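Local coordinates for syndapin (Drosophila melanogaster, PDB 3I2W), which probably binds membrane phospholipids as a homodimer, through the F-BAR domain described here, and takes part in endocytosis and the internalisation of plasma membrane proteins, at residues L30-E33 / R34-I37; A142-H145 / S146-T150; C189-K192 / Y193-A196. All coordinates share one frame; numbering follows the deposited sequence.

The three interactions sample helices of one F-BAR domain, and each is a turn-to-turn contact within a single helix. Along the chain, interaction 1 comes first, on helix 11-58, followed by interaction 2 on helix 114-159 and interaction 3 on helix 169-240. Interaction 1 is remote from the other two, its centre lying about 65 Å from that of interaction 2 and about 64 Å from that of interaction 3. Interactions 2 and 3 are neighbours, their centres about 12 Å apart, and they touch where helices 114-159 and 169-240 pack together. All three also meet the second subunit, so widely separated points of the long helices contribute to the dimer.

Interaction 1. Residues L30-E33 / R34-I37; sequences LIQE and RADI
Gln32 and Asp36, one turn apart on helix 11-58, are brought together by the torsions of both side chains. The glutamine CG stands opposite the backbone N (chi1 173°), and a bend at the next bond (chi2 80°) swings the amide along the helix toward the aspartate. Asp36, with CG opposite its carbonyl carbon (chi1 -64°), sends its carboxylate back toward the preceding turn, so that Gln32 NE2 comes 3.5 Å from Asp36 OD1. The two flat groups are inclined by 33°, and at this separation the approach is a loose polar contact on an exposed flank, where Gln32 also touches Cys91 and Asn95 of helix 63-105. Asp36 also lies close to the backbone of the same glutamine, with its CG 3.4 Å from Gln32 O.

Beneath these side chains runs the helical bonding. Arg34 N donates to Leu30 O at 3.1 Å, and Ala35 N to Ile31 O at 2.9 Å in a nearly straight bond. Glu33 O accepts twice: Ile37 N reaches it at 3.2 Å, while Asp36 N donates to it at 3.0 Å. Asp36 N also makes a weak bond to Gln32 O, and its amide is thus divided between two carbonyls.

The other charged ends are engaged elsewhere. Arg34 pairs with Glu38 through NE and with Glu75 of the second subunit through NH2, and its guanidinium makes a cation-pi contact with Trp48 of that subunit. Glu33 OE1 meets Lys51 and Trp52 of the second subunit, whereas Ile31 turns to helices 63-105 and 169-240 of its own chain. Two turns of helix thus divide their faces between solvent, their own bundle and the dimer partner, as befits a helix of the F-BAR fold.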
loop_
_atom_site.group_PDB
_atom_site.type_symbol
_atom_site.label_atom_id
_atom_site.label_comp_id
_atom_site.label_asym_id
_atom_site.label_seq_id
_atom_site.Cartn_x
_atom_site.Cartn_y
_atom_site.Cartn_z
ATOM N N LEU B 30 10.133 -2.917 -9.489
ATOM C CA LEU B 30 8.712 -2.953 -9.243
ATOM C C LEU B 30 8.492 -3.590 -7.878
ATOM O O LEU B 30 7.714 -3.085 -7.080
ATOM C CB LEU B 30 8.012 -3.719 -10.378
ATOM C CG LEU B 30 6.529 -4.086 -10.372
ATOM C CD1 LEU B 30 5.942 -4.444 -11.737
ATOM C CD2 LEU B 30 6.260 -5.248 -9.458
ATOM N N ILE B 31 9.168 -4.676 -7.562
ATOM C CA ILE B 31 8.900 -5.344 -6.311
ATOM C C ILE B 31 9.330 -4.451 -5.167
ATOM O O ILE B 31 8.596 -4.278 -4.206
ATOM C CB ILE B 31 9.628 -6.706 -6.304
ATOM C CG1 ILE B 31 8.848 -7.662 -7.179
ATOM C CG2 ILE B 31 9.850 -7.250 -4.912
ATOM C CD1 ILE B 31 9.687 -8.707 -7.752
ATOM N N GLN B 32 10.519 -3.868 -5.261
ATOM C CA GLN B 32 11.048 -3.057 -4.184
ATOM C C GLN B 32 10.012 -1.981 -3.896
ATOM O O GLN B 32 9.699 -1.674 -2.736
ATOM C CB GLN B 32 12.367 -2.438 -4.597
ATOM C CG GLN B 32 12.961 -1.427 -3.606
ATOM C CD GLN B 32 13.690 -2.108 -2.431
ATOM O OE1 GLN B 32 14.714 -2.825 -2.610
ATOM N NE2 GLN B 32 13.166 -1.904 -1.224
ATOM N N GLU B 33 9.441 -1.447 -4.974
ATOM C CA GLU B 33 8.485 -0.402 -4.849
ATOM C C GLU B 33 7.268 -0.822 -4.079
ATOM O O GLU B 33 6.861 -0.092 -3.204
ATOM C CB GLU B 33 8.183 0.238 -6.180
ATOM C CG GLU B 33 9.073 1.475 -6.325
ATOM C CD GLU B 33 9.119 2.164 -7.700
ATOM O OE1 GLU B 33 8.094 2.295 -8.381
ATOM O OE2 GLU B 33 10.222 2.631 -8.080
ATOM N N ARG B 34 6.700 -1.989 -4.352
ATOM C CA ARG B 34 5.566 -2.487 -3.612
ATOM C C ARG B 34 5.953 -2.653 -2.154
ATOM O O ARG B 34 5.195 -2.346 -1.248
ATOM C CB ARG B 34 5.185 -3.839 -4.190
ATOM C CG ARG B 34 4.053 -4.619 -3.497
ATOM C CD ARG B 34 2.830 -3.771 -3.258
ATOM N NE ARG B 34 1.756 -4.551 -2.713
ATOM C CZ ARG B 34 0.877 -5.229 -3.429
ATOM N NH1 ARG B 34 0.930 -5.214 -4.740
ATOM N NH2 ARG B 34 -0.071 -5.916 -2.822
ATOM N N ALA B 35 7.143 -3.185 -1.933
ATOM C CA ALA B 35 7.717 -3.309 -0.591
ATOM C C ALA B 35 7.717 -2.027 0.174
ATOM O O ALA B 35 7.628 -2.038 1.366
ATOM C CB ALA B 35 9.129 -3.808 -0.699
ATOM N N ASP B 36 7.888 -0.903 -0.492
ATOM C CA ASP B 36 7.989 0.339 0.245
ATOM C C ASP B 36 6.580 0.714 0.646
ATOM O O ASP B 36 6.339 1.190 1.738
ATOM C CB ASP B 36 8.556 1.455 -0.599
ATOM C CG ASP B 36 9.959 1.212 -1.040
ATOM O OD1 ASP B 36 10.664 0.411 -0.410
ATOM O OD2 ASP B 36 10.380 1.863 -2.043
ATOM N N ILE B 37 5.647 0.507 -0.256
ATOM C CA ILE B 37 4.276 0.703 0.074
ATOM C C ILE B 37 3.858 -0.127 1.296
ATOM O O ILE B 37 3.128 0.380 2.158
ATOM C CB ILE B 37 3.385 0.498 -1.135
ATOM C CG1 ILE B 37 3.465 1.753 -1.970
ATOM C CG2 ILE B 37 1.952 0.256 -0.734
ATOM C CD1 ILE B 37 3.187 1.534 -3.422
#

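Interaction 2. Residues A142-H145 / S146-T150; sequences ADYH and SACKT
Cys148 sets its sulfur over one face of the Tyr144 ring, the central feature of this turn of helix. SG stands 3.7 Å above the ring plane and is displaced toward the rim; its distance to the ring centroid is 4.0 Å, 23° from the ring normal. It is nearest to CZ, so the hydroxyl end of the ring lies under the sulfur. The tyrosine reaches this position with CG opposite its backbone N (chi1 155°), while the cysteine directs SG back along the helix (chi1 -84°). The result is a sulfur-aromatic contact between residues four apart.

The backbone joins the same turns: Ser146 N donates to Ala142 O at 3.0 Å and Lys149 N to His145 O at 3.1 Å, whereas the bond from Cys148 N to Tyr144 O is weak. Further on, Thr150 OG1 turns back to Ser146 O, which also accepts from Thr150 N.

Tyr144 OH is hydrogen-bonded to Glu288 of the second subunit, and His145 NE2 to the carbonyl of Val287 there. With an alanine at Tyr144, the Cys148 sulfur would probably lose the aromatic face beneath it and that Glu288 its hydroxyl partner. Within the chain, Tyr144 and Ala147 pack on Cys189, placing this turn of helix 114-159 between helix 169-240 and the C-terminal segment of the second subunit.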
loop_
_atom_site.group_PDB
_atom_site.type_symbol
_atom_site.label_atom_id
_atom_site.label_comp_id
_atom_site.label_asym_id
_atom_site.label_seq_id
_atom_site.Cartn_x
_atom_site.Cartn_y
_atom_site.Cartn_z
ATOM N N ALA B 142 23.598 -3.924 -60.424
ATOM C CA ALA B 142 23.843 -2.539 -60.755
ATOM C C ALA B 142 24.679 -2.490 -62.051
ATOM O O ALA B 142 24.330 -1.756 -62.992
ATOM C CB ALA B 142 24.541 -1.796 -59.580
ATOM N N ASP B 143 25.735 -3.305 -62.098
ATOM C CA ASP B 143 26.658 -3.318 -63.196
ATOM C C ASP B 143 25.984 -3.720 -64.474
ATOM O O ASP B 143 26.553 -3.549 -65.567
ATOM C CB ASP B 143 27.864 -4.208 -62.884
ATOM C CG ASP B 143 28.862 -3.493 -62.006
ATOM O OD1 ASP B 143 28.500 -2.377 -61.495
ATOM O OD2 ASP B 143 29.992 -4.026 -61.836
ATOM N N TYR B 144 24.746 -4.179 -64.372
ATOM C CA TYR B 144 24.090 -4.698 -65.557
ATOM C C TYR B 144 22.970 -3.795 -65.974
ATOM O O TYR B 144 22.442 -3.896 -67.055
ATOM C CB TYR B 144 23.551 -6.094 -65.301
ATOM C CG TYR B 144 22.380 -6.485 -66.175
ATOM C CD1 TYR B 144 22.571 -7.055 -67.426
ATOM C CD2 TYR B 144 21.069 -6.285 -65.761
ATOM C CE1 TYR B 144 21.478 -7.420 -68.262
ATOM C CE2 TYR B 144 19.955 -6.658 -66.592
ATOM C CZ TYR B 144 20.181 -7.221 -67.838
ATOM O OH TYR B 144 19.119 -7.585 -68.658
ATOM N N HIS B 145 22.577 -2.906 -65.096
ATOM C CA HIS B 145 21.481 -2.048 -65.414
ATOM C C HIS B 145 22.151 -0.841 -66.012
ATOM O O HIS B 145 21.555 -0.121 -66.800
ATOM C CB HIS B 145 20.678 -1.665 -64.153
ATOM C CG HIS B 145 19.644 -2.673 -63.738
ATOM N ND1 HIS B 145 19.047 -2.651 -62.496
ATOM C CD2 HIS B 145 19.098 -3.727 -64.393
ATOM C CE1 HIS B 145 18.172 -3.640 -62.404
ATOM N NE2 HIS B 145 18.182 -4.312 -63.541
ATOM N N SER B 146 23.401 -0.598 -65.642
ATOM C CA SER B 146 24.062 0.574 -66.202
ATOM C C SER B 146 24.673 0.224 -67.552
ATOM O O SER B 146 24.881 1.091 -68.391
ATOM C CB SER B 146 25.061 1.219 -65.241
ATOM O OG SER B 146 26.208 0.427 -65.133
ATOM N N ALA B 147 24.921 -1.055 -67.779
ATOM C CA ALA B 147 25.268 -1.495 -69.114
ATOM C C ALA B 147 24.055 -1.441 -70.034
ATOM O O ALA B 147 24.201 -1.174 -71.216
ATOM C CB ALA B 147 25.860 -2.883 -69.085
ATOM N N CYS B 148 22.863 -1.695 -69.506
ATOM C CA CYS B 148 21.650 -1.629 -70.318
ATOM C C CYS B 148 21.380 -0.198 -70.723
ATOM O O CYS B 148 21.028 0.088 -71.876
ATOM C CB CYS B 148 20.450 -2.156 -69.546
ATOM S SG CYS B 148 20.254 -3.927 -69.593
ATOM N N LYS B 149 21.532 0.689 -69.746
ATOM C CA LYS B 149 21.344 2.094 -69.950
ATOM C C LYS B 149 22.335 2.614 -70.972
ATOM O O LYS B 149 21.918 3.253 -71.919
ATOM C CB LYS B 149 21.474 2.857 -68.633
ATOM C CG LYS B 149 20.617 4.142 -68.583
ATOM C CD LYS B 149 20.917 5.019 -67.352
ATOM C CE LYS B 149 22.275 5.727 -67.478
ATOM N NZ LYS B 149 22.327 6.982 -66.660
ATOM N N THR B 150 23.625 2.351 -70.796
ATOM C CA THR B 150 24.605 2.809 -71.776
ATOM C C THR B 150 24.113 2.424 -73.180
ATOM O O THR B 150 23.720 3.278 -73.989
ATOM C CB THR B 150 26.033 2.232 -71.556
ATOM O OG1 THR B 150 26.357 2.235 -70.173
ATOM C CG2 THR B 150 27.071 3.080 -72.278
#

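Interaction 3. Residues C189-K192 / Y193-A196; sequences CREK and YEQA
Arg190 and Glu194 run side by side, pointing the same way, on one face of helix 169-240, a long helix of the F-BAR bundle. The touching parts are the aliphatic stem of the arginine and the carboxylate: Glu194 OE2 lies 3.3 Å from Arg190 CG and 3.6 Å from Arg190 CD. The guanidinium travels further, and its NE is 4.9 Å from Glu194 OE2, with the two flat groups turned 40° apart. The opposite charges probably attract, though their charged atoms do not meet. With CG opposite the backbone N (chi1 -168°), the arginine stem is laid beside the glutamate, before a bend at chi3 carries its end away to helix 114-159, where NE makes a weak hydrogen bond to Tyr144 OH.

On a different flank, exposed to solvent, Lys192 curls over the next turn. Successive bends along its chain carry it across the side chain of Gln195.

The next layer outward is the backbone that spaces these side chains. Glu194 N donates to Arg190 O at 3.0 Å, fixing the offset of the arginine-glutamate pair, and Gln195 N donates to Glu191 O at 2.9 Å. Lys192 O receives weaker bonds from both Gln195 N and Ala196 N.

Tyr193 leaves the exposed side altogether. Its ring packs toward Ala140 and Lys141 of helix 114-159 and stacks with Phe286 of the second subunit. Arg190 and Glu194 rest on that same Phe286 while staying at least partly exposed, whereas Tyr193 is buried. The tyrosine is held at both ends: its hydroxyl OH is hydrogen-bonded to the backbone N of Val287 of the second subunit, while its own backbone N donates to Cys189 O at 3.0 Å.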
loop_
_atom_site.group_PDB
_atom_site.type_symbol
_atom_site.label_atom_id
_atom_site.label_comp_id
_atom_site.label_asym_id
_atom_site.label_seq_id
_atom_site.Cartn_x
_atom_site.Cartn_y
_atom_site.Cartn_z
ATOM N N CYS B 189 27.445 -8.763 -68.773
ATOM C CA CYS B 189 26.710 -8.440 -67.564
ATOM C C CYS B 189 25.499 -9.274 -67.233
ATOM O O CYS B 189 25.375 -9.664 -66.076
ATOM C CB CYS B 189 26.280 -6.999 -67.611
ATOM S SG CYS B 189 27.675 -6.059 -67.249
ATOM N N ARG B 190 24.596 -9.497 -68.197
ATOM C CA ARG B 190 23.487 -10.390 -67.970
ATOM C C ARG B 190 24.051 -11.708 -67.454
ATOM O O ARG B 190 23.530 -12.307 -66.518
ATOM C CB ARG B 190 22.645 -10.602 -69.223
ATOM C CG ARG B 190 21.306 -11.305 -68.932
ATOM C CD ARG B 190 20.282 -11.356 -70.061
ATOM N NE ARG B 190 19.740 -10.034 -70.381
ATOM C CZ ARG B 190 20.057 -9.354 -71.491
ATOM N NH1 ARG B 190 20.922 -9.881 -72.380
ATOM N NH2 ARG B 190 19.523 -8.153 -71.728
ATOM N N GLU B 191 25.160 -12.141 -68.016
ATOM C CA GLU B 191 25.706 -13.380 -67.572
ATOM C C GLU B 191 26.175 -13.313 -66.137
ATOM O O GLU B 191 25.675 -14.058 -65.335
ATOM C CB GLU B 191 26.750 -13.912 -68.526
ATOM C CG GLU B 191 26.106 -14.752 -69.591
ATOM C CD GLU B 191 26.985 -14.883 -70.825
ATOM O OE1 GLU B 191 28.099 -15.464 -70.716
ATOM O OE2 GLU B 191 26.560 -14.405 -71.911
ATOM N N LYS B 192 27.101 -12.427 -65.791
ATOM C CA LYS B 192 27.592 -12.400 -64.414
ATOM C C LYS B 192 26.414 -12.275 -63.399
ATOM O O LYS B 192 26.434 -12.890 -62.329
ATOM C CB LYS B 192 28.681 -11.332 -64.173
ATOM C CG LYS B 192 29.992 -11.368 -64.991
ATOM C CD LYS B 192 30.678 -12.763 -65.273
ATOM C CE LYS B 192 30.758 -13.773 -64.065
ATOM N NZ LYS B 192 31.828 -13.540 -63.030
ATOM N N TYR B 193 25.390 -11.516 -63.759
ATOM C CA TYR B 193 24.245 -11.364 -62.903
ATOM C C TYR B 193 23.553 -12.737 -62.701
ATOM O O TYR B 193 23.512 -13.248 -61.596
ATOM C CB TYR B 193 23.360 -10.222 -63.435
ATOM C CG TYR B 193 22.163 -9.797 -62.627
ATOM C CD1 TYR B 193 22.068 -9.989 -61.242
ATOM C CD2 TYR B 193 21.115 -9.153 -63.249
ATOM C CE1 TYR B 193 20.901 -9.571 -60.533
ATOM C CE2 TYR B 193 19.960 -8.759 -62.564
ATOM C CZ TYR B 193 19.859 -8.969 -61.223
ATOM O OH TYR B 193 18.714 -8.543 -60.605
ATOM N N GLU B 194 23.085 -13.376 -63.767
ATOM C CA GLU B 194 22.566 -14.744 -63.700
ATOM C C GLU B 194 23.467 -15.698 -62.949
ATOM O O GLU B 194 23.008 -16.624 -62.356
ATOM C CB GLU B 194 22.334 -15.297 -65.100
ATOM C CG GLU B 194 21.090 -14.712 -65.824
ATOM C CD GLU B 194 21.171 -14.888 -67.353
ATOM O OE1 GLU B 194 22.103 -15.601 -67.826
ATOM O OE2 GLU B 194 20.312 -14.318 -68.074
ATOM N N GLN B 195 24.755 -15.498 -62.956
ATOM C CA GLN B 195 25.594 -16.448 -62.264
ATOM C C GLN B 195 25.654 -16.163 -60.781
ATOM O O GLN B 195 26.028 -17.022 -59.993
ATOM C CB GLN B 195 27.024 -16.409 -62.807
ATOM C CG GLN B 195 27.271 -17.259 -64.036
ATOM C CD GLN B 195 28.255 -16.568 -64.952
ATOM O OE1 GLN B 195 27.884 -15.630 -65.664
ATOM N NE2 GLN B 195 29.523 -16.992 -64.916
ATOM N N ALA B 196 25.363 -14.933 -60.419
ATOM C CA ALA B 196 25.531 -14.526 -59.070
ATOM C C ALA B 196 24.245 -14.956 -58.387
ATOM O O ALA B 196 24.272 -15.534 -57.296
ATOM C CB ALA B 196 25.752 -13.026 -58.982
#